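Local coordinates for protein sugar kinase (Agrobacterium tumefaciens, PDB 2RBC) that probably phosphorylates a carbohydrate at the expense of ATP, as a ribokinase-like sugar kinase of the pfkB family, at residues A72-H77 / G312-P317; W86-D91 / V165-L170; D173-A178 / A185-D190; A204-F209 / G280-A285. All blocks are in the same frame, centred on the assembly; numbering follows the deposited sequence. Where two conformers were deposited one is given.

Interaction 1 (A72-H77 / G312-P317); sequences AAYAVH and GRIGAP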
loop_
_atom_site.group_PDB
_atom_site.type_symbol
_atom_site.label_atom_id
_atom_site.label_comp_id
_atom_site.label_asym_id
_atom_site.label_seq_id
_atom_site.Cartn_x
_atom_site.Cartn_y
_atom_site.Cartn_z
ATOM N N ALA A 72 -12.023 14.780 8.925
ATOM C CA ALA A 72 -12.821 15.787 9.614
ATOM C C ALA A 72 -12.638 17.123 8.896
ATOM O O ALA A 72 -13.615 17.823 8.627
ATOM C CB ALA A 72 -12.397 15.917 11.130
ATOM N N ALA A 73 -11.391 17.474 8.584
ATOM C CA ALA A 73 -11.115 18.675 7.818
ATOM C C ALA A 73 -11.824 18.685 6.451
ATOM O O ALA A 73 -12.374 19.685 6.049
ATOM C CB ALA A 73 -9.579 18.928 7.670
ATOM N N TYR A 74 -11.726 17.572 5.715
ATOM C CA TYR A 74 -12.427 17.428 4.470
ATOM C C TYR A 74 -13.935 17.635 4.639
ATOM O O TYR A 74 -14.559 18.330 3.855
ATOM C CB TYR A 74 -12.113 16.076 3.859
ATOM C CG TYR A 74 -12.745 15.857 2.512
ATOM C CD1 TYR A 74 -12.440 16.680 1.442
ATOM C CD2 TYR A 74 -13.646 14.838 2.314
ATOM C CE1 TYR A 74 -13.024 16.506 0.210
ATOM C CE2 TYR A 74 -14.216 14.622 1.061
ATOM C CZ TYR A 74 -13.914 15.473 0.019
ATOM O OH TYR A 74 -14.477 15.261 -1.229
ATOM N N ALA A 75 -14.512 17.064 5.676
ATOM C CA ALA A 75 -15.937 17.257 5.978
ATOM C C ALA A 75 -16.285 18.718 6.250
ATOM O O ALA A 75 -17.313 19.210 5.788
ATOM C CB ALA A 75 -16.357 16.366 7.150
ATOM N N VAL A 76 -15.435 19.428 6.989
ATOM C CA VAL A 76 -15.655 20.857 7.204
ATOM C C VAL A 76 -15.780 21.591 5.869
ATOM O O VAL A 76 -16.705 22.382 5.682
ATOM C CB VAL A 76 -14.546 21.508 8.093
ATOM C CG1 VAL A 76 -14.680 23.069 8.056
ATOM C CG2 VAL A 76 -14.651 20.978 9.533
ATOM N N HIS A 77 -14.832 21.345 4.964
ATOM C CA HIS A 77 -14.850 21.917 3.632
ATOM C C HIS A 77 -16.126 21.560 2.855
ATOM O O HIS A 77 -16.823 22.437 2.330
ATOM C CB HIS A 77 -13.631 21.429 2.849
ATOM C CG HIS A 77 -13.738 21.651 1.385
ATOM N ND1 HIS A 77 -13.687 22.909 0.819
ATOM C CD2 HIS A 77 -13.881 20.779 0.365
ATOM C CE1 HIS A 77 -13.799 22.787 -0.493
ATOM N NE2 HIS A 77 -13.930 21.504 -0.787
ATOM N N GLY A 312 -13.663 5.389 2.030
ATOM C CA GLY A 312 -13.215 6.218 3.135
ATOM C C GLY A 312 -13.956 7.533 3.239
ATOM O O GLY A 312 -15.185 7.552 3.234
ATOM N N ARG A 313 -13.213 8.633 3.277
ATOM C CA ARG A 313 -13.809 9.962 3.311
ATOM C C ARG A 313 -14.445 10.440 2.001
ATOM O O ARG A 313 -15.157 11.461 2.006
ATOM C CB ARG A 313 -12.775 10.994 3.791
ATOM C CG ARG A 313 -11.574 11.208 2.890
ATOM C CD ARG A 313 -10.848 12.513 3.185
ATOM N NE ARG A 313 -9.686 12.685 2.337
ATOM C CZ ARG A 313 -9.690 13.255 1.131
ATOM N NH1 ARG A 313 -10.799 13.778 0.618
ATOM N NH2 ARG A 313 -8.573 13.281 0.424
ATOM N N ILE A 314 -14.238 9.712 0.889
ATOM C CA ILE A 314 -14.575 10.220 -0.450
ATOM C C ILE A 314 -16.064 10.433 -0.618
ATOM O O ILE A 314 -16.472 11.285 -1.373
ATOM C CB ILE A 314 -13.992 9.331 -1.598
ATOM C CG1 ILE A 314 -13.736 10.185 -2.847
ATOM C CG2 ILE A 314 -14.885 8.133 -1.909
ATOM C CD1 ILE A 314 -13.001 11.502 -2.529
ATOM N N GLY A 315 -16.866 9.699 0.135
ATOM C CA GLY A 315 -18.313 9.922 0.146
ATOM C C GLY A 315 -18.842 11.093 0.955
ATOM O O GLY A 315 -20.065 11.220 1.089
ATOM N N ALA A 316 -17.964 11.905 1.552
ATOM C CA ALA A 316 -18.419 13.013 2.402
ATOM C C ALA A 316 -19.364 13.881 1.559
ATOM O O ALA A 316 -18.990 14.320 0.490
ATOM C CB ALA A 316 -17.246 13.826 2.926
ATOM N N PRO A 317 -20.613 14.069 2.011
ATOM C CA PRO A 317 -21.549 14.888 1.209
ATOM C C PRO A 317 -21.344 16.390 1.296
ATOM O O PRO A 317 -20.701 16.895 2.216
ATOM C CB PRO A 317 -22.907 14.534 1.813
ATOM C CG PRO A 317 -22.619 14.278 3.208
ATOM C CD PRO A 317 -21.276 13.546 3.215
HETATM O O HOH W 1 -16.653 13.940 -1.248
#

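Interaction 2 (W86-D91 / V165-L170); sequences WGAVGD and VRWPEL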
loop_
_atom_site.group_PDB
_atom_site.type_symbol
_atom_site.label_atom_id
_atom_site.label_comp_id
_atom_site.label_asym_id
_atom_site.label_seq_id
_atom_site.Cartn_x
_atom_site.Cartn_y
_atom_site.Cartn_z
ATOM N N TRP A 86 -3.400 20.831 10.991
ATOM C CA TRP A 86 -2.056 20.735 11.555
ATOM C C TRP A 86 -1.890 19.266 11.788
ATOM O O TRP A 86 -2.746 18.622 12.343
ATOM C CB TRP A 86 -1.915 21.480 12.881
ATOM C CG TRP A 86 -2.010 22.963 12.765
ATOM C CD1 TRP A 86 -2.116 23.709 11.610
ATOM C CD2 TRP A 86 -1.973 23.901 13.841
ATOM N NE1 TRP A 86 -2.169 25.057 11.916
ATOM C CE2 TRP A 86 -2.087 25.199 13.277
ATOM C CE3 TRP A 86 -1.859 23.775 15.231
ATOM C CZ2 TRP A 86 -2.070 26.356 14.056
ATOM C CZ3 TRP A 86 -1.866 24.951 16.007
ATOM C CH2 TRP A 86 -1.974 26.207 15.414
ATOM N N GLY A 87 -0.788 18.739 11.312
ATOM C CA GLY A 87 -0.560 17.305 11.278
ATOM C C GLY A 87 0.865 17.223 10.813
ATOM O O GLY A 87 1.462 18.258 10.493
ATOM N N ALA A 88 1.423 16.025 10.795
ATOM C CA ALA A 88 2.817 15.820 10.432
ATOM C C ALA A 88 2.929 14.790 9.326
ATOM O O ALA A 88 2.212 13.788 9.321
ATOM C CB ALA A 88 3.677 15.370 11.672
ATOM N N VAL A 89 3.844 15.051 8.390
ATOM C CA VAL A 89 4.276 14.055 7.408
ATOM C C VAL A 89 5.782 13.997 7.506
ATOM O O VAL A 89 6.401 14.903 8.061
ATOM C CB VAL A 89 3.846 14.397 5.937
ATOM C CG1 VAL A 89 2.339 14.244 5.755
ATOM C CG2 VAL A 89 4.322 15.764 5.525
ATOM N N GLY A 90 6.383 12.961 6.944
ATOM C CA GLY A 90 7.826 12.944 6.769
ATOM C C GLY A 90 8.271 13.671 5.506
ATOM O O GLY A 90 7.469 14.004 4.644
ATOM N N ASP A 91 9.566 13.918 5.410
ATOM C CA ASP A 91 10.168 14.458 4.188
ATOM C C ASP A 91 10.385 13.323 3.191
ATOM O O ASP A 91 11.521 12.987 2.854
ATOM C CB ASP A 91 11.498 15.187 4.483
ATOM C CG ASP A 91 12.475 14.345 5.297
ATOM O OD1 ASP A 91 12.055 13.320 5.870
ATOM O OD2 ASP A 91 13.655 14.740 5.398
ATOM N N VAL A 165 -6.835 12.013 18.730
ATOM C CA VAL A 165 -5.977 11.455 19.768
ATOM C C VAL A 165 -4.556 11.142 19.263
ATOM O O VAL A 165 -3.737 10.671 20.017
ATOM C CB VAL A 165 -6.583 10.168 20.395
ATOM C CG1 VAL A 165 -7.867 10.506 21.166
ATOM C CG2 VAL A 165 -6.782 9.039 19.334
ATOM N N ARG A 166 -4.253 11.472 18.016
ATOM C CA ARG A 166 -3.005 11.033 17.398
ATOM C C ARG A 166 -1.753 11.832 17.781
ATOM O O ARG A 166 -0.672 11.285 17.820
ATOM C CB ARG A 166 -3.137 11.003 15.872
ATOM C CG ARG A 166 -1.827 10.585 15.140
ATOM C CD ARG A 166 -1.358 9.163 15.512
ATOM N NE ARG A 166 -2.295 8.236 14.906
ATOM C CZ ARG A 166 -3.352 7.666 15.497
ATOM N NH1 ARG A 166 -3.622 7.796 16.802
ATOM N NH2 ARG A 166 -4.144 6.888 14.765
ATOM N N TRP A 167 -1.898 13.120 18.035
ATOM C CA TRP A 167 -0.788 13.986 18.388
ATOM C C TRP A 167 -1.147 14.687 19.721
ATOM O O TRP A 167 -1.409 15.887 19.761
ATOM C CB TRP A 167 -0.601 15.040 17.291
ATOM C CG TRP A 167 0.714 15.713 17.324
ATOM C CD1 TRP A 167 1.637 15.659 18.316
ATOM C CD2 TRP A 167 1.243 16.603 16.334
ATOM N NE1 TRP A 167 2.718 16.425 17.994
ATOM C CE2 TRP A 167 2.517 16.992 16.766
ATOM C CE3 TRP A 167 0.786 17.056 15.089
ATOM C CZ2 TRP A 167 3.334 17.845 16.021
ATOM C CZ3 TRP A 167 1.593 17.894 14.362
ATOM C CH2 TRP A 167 2.857 18.277 14.825
ATOM N N PRO A 168 -1.127 13.935 20.829
ATOM C CA PRO A 168 -1.695 14.414 22.100
ATOM C C PRO A 168 -1.078 15.659 22.683
ATOM O O PRO A 168 -1.795 16.489 23.258
ATOM C CB PRO A 168 -1.436 13.250 23.064
ATOM C CG PRO A 168 -1.127 12.126 22.269
ATOM C CD PRO A 168 -0.607 12.576 20.954
ATOM N N GLU A 169 0.227 15.829 22.559
ATOM C CA GLU A 169 0.832 17.014 23.156
ATOM C C GLU A 169 0.466 18.295 22.393
ATOM O O GLU A 169 0.282 19.353 23.004
ATOM C CB GLU A 169 2.336 16.840 23.299
ATOM C CG GLU A 169 2.743 15.670 24.200
ATOM C CD GLU A 169 2.163 15.732 25.615
ATOM O OE1 GLU A 169 1.736 14.665 26.108
ATOM O OE2 GLU A 169 2.123 16.831 26.236
ATOM N N LEU A 170 0.336 18.216 21.072
ATOM C CA LEU A 170 -0.174 19.361 20.313
ATOM C C LEU A 170 -1.683 19.553 20.571
ATOM O O LEU A 170 -2.146 20.676 20.781
ATOM C CB LEU A 170 0.120 19.220 18.820
ATOM C CG LEU A 170 -0.349 20.398 17.923
ATOM C CD1 LEU A 170 0.162 21.816 18.378
ATOM C CD2 LEU A 170 0.046 20.100 16.493
#

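Interaction 3 (D173-A178 / A185-D190); sequences DVLTVA and AILDGD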
loop_
_atom_site.group_PDB
_atom_site.type_symbol
_atom_site.label_atom_id
_atom_site.label_comp_id
_atom_site.label_asym_id
_atom_site.label_seq_id
_atom_site.Cartn_x
_atom_site.Cartn_y
_atom_site.Cartn_z
ATOM N N ASP A 173 -2.508 21.390 23.725
ATOM C CA ASP A 173 -2.243 22.817 23.602
ATOM C C ASP A 173 -3.303 23.527 22.801
ATOM O O ASP A 173 -3.721 24.645 23.151
ATOM C CB ASP A 173 -0.940 23.051 22.872
ATOM C CG ASP A 173 0.258 22.990 23.765
ATOM O OD1 ASP A 173 0.102 22.891 25.017
ATOM O OD2 ASP A 173 1.381 23.051 23.193
ATOM N N VAL A 174 -3.718 22.911 21.699
ATOM C CA VAL A 174 -4.733 23.530 20.840
ATOM C C VAL A 174 -6.088 23.668 21.588
ATOM O O VAL A 174 -6.770 24.715 21.521
ATOM C CB VAL A 174 -4.880 22.757 19.506
ATOM C CG1 VAL A 174 -6.133 23.238 18.772
ATOM C CG2 VAL A 174 -3.577 22.942 18.606
ATOM N N LEU A 175 -6.473 22.611 22.299
ATOM C CA LEU A 175 -7.693 22.656 23.088
ATOM C C LEU A 175 -7.629 23.754 24.155
ATOM O O LEU A 175 -8.563 24.511 24.308
ATOM C CB LEU A 175 -8.029 21.312 23.761
ATOM C CG LEU A 175 -8.421 20.152 22.848
ATOM C CD1 LEU A 175 -8.505 18.821 23.668
ATOM C CD2 LEU A 175 -9.727 20.430 22.096
ATOM N N THR A 176 -6.526 23.795 24.897
ATOM C CA THR A 176 -6.341 24.769 25.963
ATOM C C THR A 176 -6.424 26.198 25.474
ATOM O O THR A 176 -7.164 27.028 26.051
ATOM C CB THR A 176 -5.019 24.535 26.685
ATOM O OG1 THR A 176 -5.040 23.208 27.214
ATOM C CG2 THR A 176 -4.816 25.568 27.860
ATOM N N VAL A 177 -5.674 26.500 24.424
ATOM C CA VAL A 177 -5.611 27.882 23.913
ATOM C C VAL A 177 -7.003 28.249 23.355
ATOM O O VAL A 177 -7.576 29.289 23.701
ATOM C CB VAL A 177 -4.471 28.040 22.841
ATOM C CG1 VAL A 177 -4.498 29.445 22.189
ATOM C CG2 VAL A 177 -3.097 27.756 23.487
ATOM N N ALA A 178 -7.615 27.335 22.582
ATOM C CA ALA A 178 -8.915 27.625 21.992
ATOM C C ALA A 178 -9.975 27.946 23.067
ATOM O O ALA A 178 -10.751 28.918 22.960
ATOM C CB ALA A 178 -9.376 26.447 21.113
ATOM N N ALA A 185 -13.761 24.012 21.555
ATOM C CA ALA A 185 -12.550 23.244 21.634
ATOM C C ALA A 185 -12.983 21.785 21.707
ATOM O O ALA A 185 -13.359 21.282 22.768
ATOM C CB ALA A 185 -11.730 23.688 22.879
ATOM N N ILE A 186 -13.010 21.121 20.560
ATOM C CA ILE A 186 -13.710 19.838 20.413
ATOM C C ILE A 186 -12.711 18.693 20.358
ATOM O O ILE A 186 -11.729 18.731 19.611
ATOM C CB ILE A 186 -14.658 19.869 19.180
ATOM C CG1 ILE A 186 -15.642 21.067 19.313
ATOM C CG2 ILE A 186 -15.448 18.578 19.075
ATOM C CD1 ILE A 186 -16.095 21.638 18.064
ATOM N N LEU A 187 -12.961 17.672 21.177
ATOM C CA LEU A 187 -12.152 16.480 21.195
ATOM C C LEU A 187 -12.905 15.356 20.526
ATOM O O LEU A 187 -13.989 15.026 20.951
ATOM C CB LEU A 187 -11.791 16.084 22.627
ATOM C CG LEU A 187 -11.013 14.762 22.805
ATOM C CD1 LEU A 187 -9.629 14.759 22.137
ATOM C CD2 LEU A 187 -10.893 14.379 24.291
ATOM N N ASP A 188 -12.293 14.780 19.488
ATOM C CA ASP A 188 -12.679 13.508 18.901
ATOM C C ASP A 188 -12.051 12.469 19.810
ATOM O O ASP A 188 -10.849 12.260 19.792
ATOM C CB ASP A 188 -12.126 13.416 17.473
ATOM C CG ASP A 188 -12.235 12.018 16.873
ATOM O OD1 ASP A 188 -12.873 11.109 17.485
ATOM O OD2 ASP A 188 -11.695 11.851 15.751
ATOM N N GLY A 189 -12.866 11.886 20.672
ATOM C CA GLY A 189 -12.384 10.974 21.683
ATOM C C GLY A 189 -12.541 9.572 21.153
ATOM O O GLY A 189 -13.501 8.855 21.485
ATOM N N ASP A 190 -11.614 9.195 20.294
ATOM C CA ASP A 190 -11.565 7.840 19.767
ATOM C C ASP A 190 -10.550 6.991 20.536
ATOM O O ASP A 190 -9.900 7.446 21.442
ATOM C CB ASP A 190 -11.200 7.874 18.294
ATOM C CG ASP A 190 -11.844 6.767 17.493
ATOM O OD1 ASP A 190 -12.225 5.691 18.041
ATOM O OD2 ASP A 190 -12.036 7.030 16.291
#

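Interaction 4 (A204-F209 / G280-A285); sequences ATHIVF and GTFALA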
loop_
_atom_site.group_PDB
_atom_site.type_symbol
_atom_site.label_atom_id
_atom_site.label_comp_id
_atom_site.label_asym_id
_atom_site.label_seq_id
_atom_site.Cartn_x
_atom_site.Cartn_y
_atom_site.Cartn_z
ATOM N N ALA A 204 -11.118 20.155 26.889
ATOM C CA ALA A 204 -12.096 20.393 25.829
ATOM C C ALA A 204 -13.359 21.060 26.366
ATOM O O ALA A 204 -13.709 20.908 27.530
ATOM C CB ALA A 204 -12.461 19.078 25.115
ATOM N N THR A 205 -14.049 21.799 25.506
ATOM C CA THR A 205 -15.393 22.288 25.816
ATOM C C THR A 205 -16.471 21.275 25.354
ATOM O O THR A 205 -17.578 21.288 25.849
ATOM C CB THR A 205 -15.646 23.654 25.131
ATOM O OG1 THR A 205 -15.517 23.494 23.717
ATOM C CG2 THR A 205 -14.636 24.745 25.614
ATOM N N HIS A 206 -16.125 20.428 24.383
ATOM C CA HIS A 206 -17.028 19.453 23.769
ATOM C C HIS A 206 -16.253 18.203 23.476
ATOM O O HIS A 206 -15.170 18.298 22.933
ATOM C CB HIS A 206 -17.549 19.935 22.414
ATOM C CG HIS A 206 -18.413 21.152 22.467
ATOM N ND1 HIS A 206 -17.897 22.428 22.626
ATOM C CD2 HIS A 206 -19.742 21.291 22.270
ATOM C CE1 HIS A 206 -18.900 23.287 22.565
ATOM N NE2 HIS A 206 -20.032 22.620 22.351
ATOM N N ILE A 207 -16.777 17.034 23.845
ATOM C CA ILE A 207 -16.138 15.762 23.466
ATOM C C ILE A 207 -17.144 14.849 22.782
ATOM O O ILE A 207 -18.267 14.700 23.264
ATOM C CB ILE A 207 -15.558 14.999 24.679
ATOM C CG1 ILE A 207 -14.690 15.882 25.583
ATOM C CG2 ILE A 207 -14.825 13.736 24.209
ATOM C CD1 ILE A 207 -14.297 15.217 26.930
ATOM N N VAL A 208 -16.748 14.254 21.652
ATOM C CA VAL A 208 -17.581 13.264 20.986
ATOM C C VAL A 208 -16.765 12.009 21.027
ATOM O O VAL A 208 -15.759 11.909 20.330
ATOM C CB VAL A 208 -17.939 13.611 19.532
ATOM C CG1 VAL A 208 -18.872 12.534 18.947
ATOM C CG2 VAL A 208 -18.496 15.048 19.427
ATOM N N PHE A 209 -17.164 11.091 21.909
ATOM C CA PHE A 209 -16.509 9.791 22.037
ATOM C C PHE A 209 -17.138 8.776 21.060
ATOM O O PHE A 209 -18.345 8.810 20.808
ATOM C CB PHE A 209 -16.698 9.198 23.454
ATOM C CG PHE A 209 -16.012 9.956 24.556
ATOM C CD1 PHE A 209 -14.630 9.816 24.771
ATOM C CD2 PHE A 209 -16.759 10.739 25.454
ATOM C CE1 PHE A 209 -14.007 10.472 25.841
ATOM C CE2 PHE A 209 -16.159 11.415 26.514
ATOM C CZ PHE A 209 -14.777 11.293 26.716
ATOM N N GLY A 280 -16.250 16.499 12.001
ATOM C CA GLY A 280 -15.997 17.703 11.238
ATOM C C GLY A 280 -17.283 18.505 11.079
ATOM O O GLY A 280 -17.254 19.714 11.211
ATOM N N THR A 281 -18.399 17.838 10.771
ATOM C CA THR A 281 -19.695 18.520 10.637
ATOM C C THR A 281 -20.073 19.160 11.962
ATOM O O THR A 281 -20.549 20.300 12.018
ATOM C CB THR A 281 -20.803 17.501 10.175
ATOM O OG1 THR A 281 -20.440 16.936 8.898
ATOM C CG2 THR A 281 -22.151 18.178 10.037
ATOM N N PHE A 282 -19.836 18.428 13.045
ATOM C CA PHE A 282 -20.209 18.872 14.361
ATOM C C PHE A 282 -19.392 20.078 14.766
ATOM O O PHE A 282 -19.904 21.021 15.319
ATOM C CB PHE A 282 -20.048 17.735 15.374
ATOM C CG PHE A 282 -20.534 18.105 16.739
ATOM C CD1 PHE A 282 -21.878 17.997 17.052
ATOM C CD2 PHE A 282 -19.652 18.596 17.694
ATOM C CE1 PHE A 282 -22.351 18.382 18.293
ATOM C CE2 PHE A 282 -20.123 18.971 18.957
ATOM C CZ PHE A 282 -21.477 18.865 19.247
ATOM N N ALA A 283 -18.098 20.028 14.493
ATOM C CA ALA A 283 -17.209 21.129 14.744
ATOM C C ALA A 283 -17.589 22.387 13.967
ATOM O O ALA A 283 -17.633 23.483 14.533
ATOM C CB ALA A 283 -15.788 20.725 14.445
ATOM N N LEU A 284 -17.897 22.232 12.686
ATOM C CA LEU A 284 -18.454 23.325 11.930
ATOM C C LEU A 284 -19.786 23.817 12.505
ATOM O O LEU A 284 -19.956 25.016 12.629
ATOM C CB LEU A 284 -18.565 22.982 10.435
ATOM C CG LEU A 284 -19.160 24.052 9.488
ATOM C CD1 LEU A 284 -18.280 25.282 9.473
ATOM C CD2 LEU A 284 -19.332 23.460 8.090
ATOM N N ALA A 285 -20.701 22.921 12.873
ATOM C CA ALA A 285 -21.998 23.346 13.468
ATOM C C ALA A 285 -21.786 24.207 14.741
ATOM O O ALA A 285 -22.475 25.203 14.966
ATOM C CB ALA A 285 -22.883 22.131 13.762
#

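Interaction 1 (A72-H77 / G312-P317)
Y74 and R313 mark the closest backbone approach, their CA atoms 7.7 Å apart, where one turn of helix 68-78 faces the loop between helices 292-307 and 319-330. The loop folds back on itself in a type I turn, closed by A316 N bonding to R313 O, so that both R313 and A316 aim their CB atoms at the helix. With CG anti to the backbone N (chi1 -177°), the Y74 ring projects from the helix between these two residues. Over one ring face stands R313 NH1, 3.2 Å above the plane and above the ring centre, while the guanidinium is inclined at 62° to the ring, so the two groups meet in a cation-pi contact and not as stacked plates; R313 CZ lies 4.4 Å from the ring centroid. The A316 methyl, CB, approaches Y74 CE2 obliquely at 3.6 Å. At the far end of the ring, a water accepts from Y74 OH and donates to I314 O at 2.7 Å and to A316 O at 2.9 Å. The arginine is held from behind, NE bonding to A65 O and NH2 to S105 OG. A largely buried guanidinium thus has its NH1 end set against a pi face, while the tyrosine hydroxyl reaches two loop carbonyls through one water, beside the direct bond that R78 NE of the same helix gives to A316 O.

Interaction 2 (W86-D91 / V165-L170)
The indole of W167 meets the chain at G87 and carries L170 on one of its faces: L170 CD2 sits 3.4 Å above the plane, offset toward the rim. G87 N lies at the indole's edge, in plane, and the benzo corner does most of the touching, with W167 CZ3 3.7 Å from G87 C and CE3 4.0 Å from G87 CA. The ring thus lies against the main chain of G87. A88 adds its methyl, whose CB is 4.2 Å from W167 CZ3. The second indole, W86, is approached obliquely by L170, CD1 lying 4.2 Å from W86 CE3, so the two methyls of this leucine serve two tryptophans. W167 occupies the N-cap position before helix 168-180, and its CG, placed anti to the backbone N (chi1 -163°), sets the ring between L170 of the helix's first turn and strand 82-90. No hydrogen bond crosses; the backbone of G87 pairs with T113 of strand 113-115. Further aromatic and charged groups extend the cluster, H144 meeting the W167 ring and R148 making a cation-pi contact with W86. Here the loop that follows strand 160-163 turns into a helix and packs its first residues against another strand of the same sheet, a connection belonging to the parallel alpha/beta core of the ribokinase fold.

Interaction 3 (D173-A178 / A185-D190)
L175 and A185 contribute most of the buried surface, and each uses both backbone and side chain of the other. From helix 168-180, L175 leans over the start of strand 185-189: its CD2 comes to 3.5 Å from A185 C and 3.6 Å from I186 O, so this methyl rides directly on the strand's main chain. In return the A185 methyl, CB, rests 3.6 Å from L175 O and 3.9 Å from L175 CD2. The leucine's CG lies anti to its carbonyl carbon (chi1 -67°), which swings the branch over to the strand although the CB itself is not aimed at it. The other methyl, CD1, reaches more loosely to L187 CB at 4.4 Å. Further along the helix A178 closes the packing, its CB 4.0 Å from that of A185. L175 CA and A185 CA approach to 5.1 Å, consistent with the small side chains of A178 and A185. Methyl groups pack on each other and on main-chain atoms, with no hydrogen bond across. L175 and A178 also touch V163 and V161 of strand 160-163, whereas I186 points away from the helix to A283 and M286 of helix 274-287 on the other face of the sheet. The segments run nearly antiparallel, at 153° with an 8.0 Å approach of their axes: this is the helix-to-strand half of a beta-alpha-beta crossover in the ribokinase-like core.

Interaction 4 (A204-F209 / G280-A285)
F282 extends from helix 274-287 with CG anti to its backbone N (chi1 -175°), carrying the ring to H206 and V208, two residues of strand 206-210 on the side facing the helix. H206 takes the other course, its CG anti to the carbonyl carbon (chi1 -65°), and turns CD2 to the phenyl. The two aromatic side chains cross at about a right angle, H206 CD2 meeting F282 CE2 at 4.1 Å from the edge of the phenyl, near its plane. V208 comes from another direction: CG2 lies over one ring face, 4.1 Å from F282 CD2. A single phenyl therefore spans two strand positions, one at its rim and one over a face. F238 of the neighbouring strand 238-242 meets both aromatic rings and enlarges the cluster. At the far side of the imidazole, ND1 shares a 2.8 Å hydrogen bond with T205 OG1, which lies in the ring plane, and that hydroxyl is bonded in addition to A185 N. H206 ND1 is thereby tied to the residue just before the strand, which limits rotation of the ring and leaves a carbon edge for the phenyl; between these segments the contact is made by carbon atoms, with no hydrogen bond across.

Overall arrangement
The contacts follow the chain from interaction 2 through 3 to 4, all enclosed by interaction 1, whose two segments lie far apart in sequence. Interactions 2 and 3 share helix 168-180, with centres 14 Å apart, and touch where W86 packs on V174. Interactions 3 and 4, at 9 Å, join through the neighbouring strands 185-189 and 206-210 of the large mixed sheet, with helices 168-180 and 274-287 covering its two faces. Interaction 1, 15 Å from interaction 4, meets it at V76 and G280, where helices 68-78 and 274-287 pack together. The four thus tie early and late parts of the chain into one alpha/beta core.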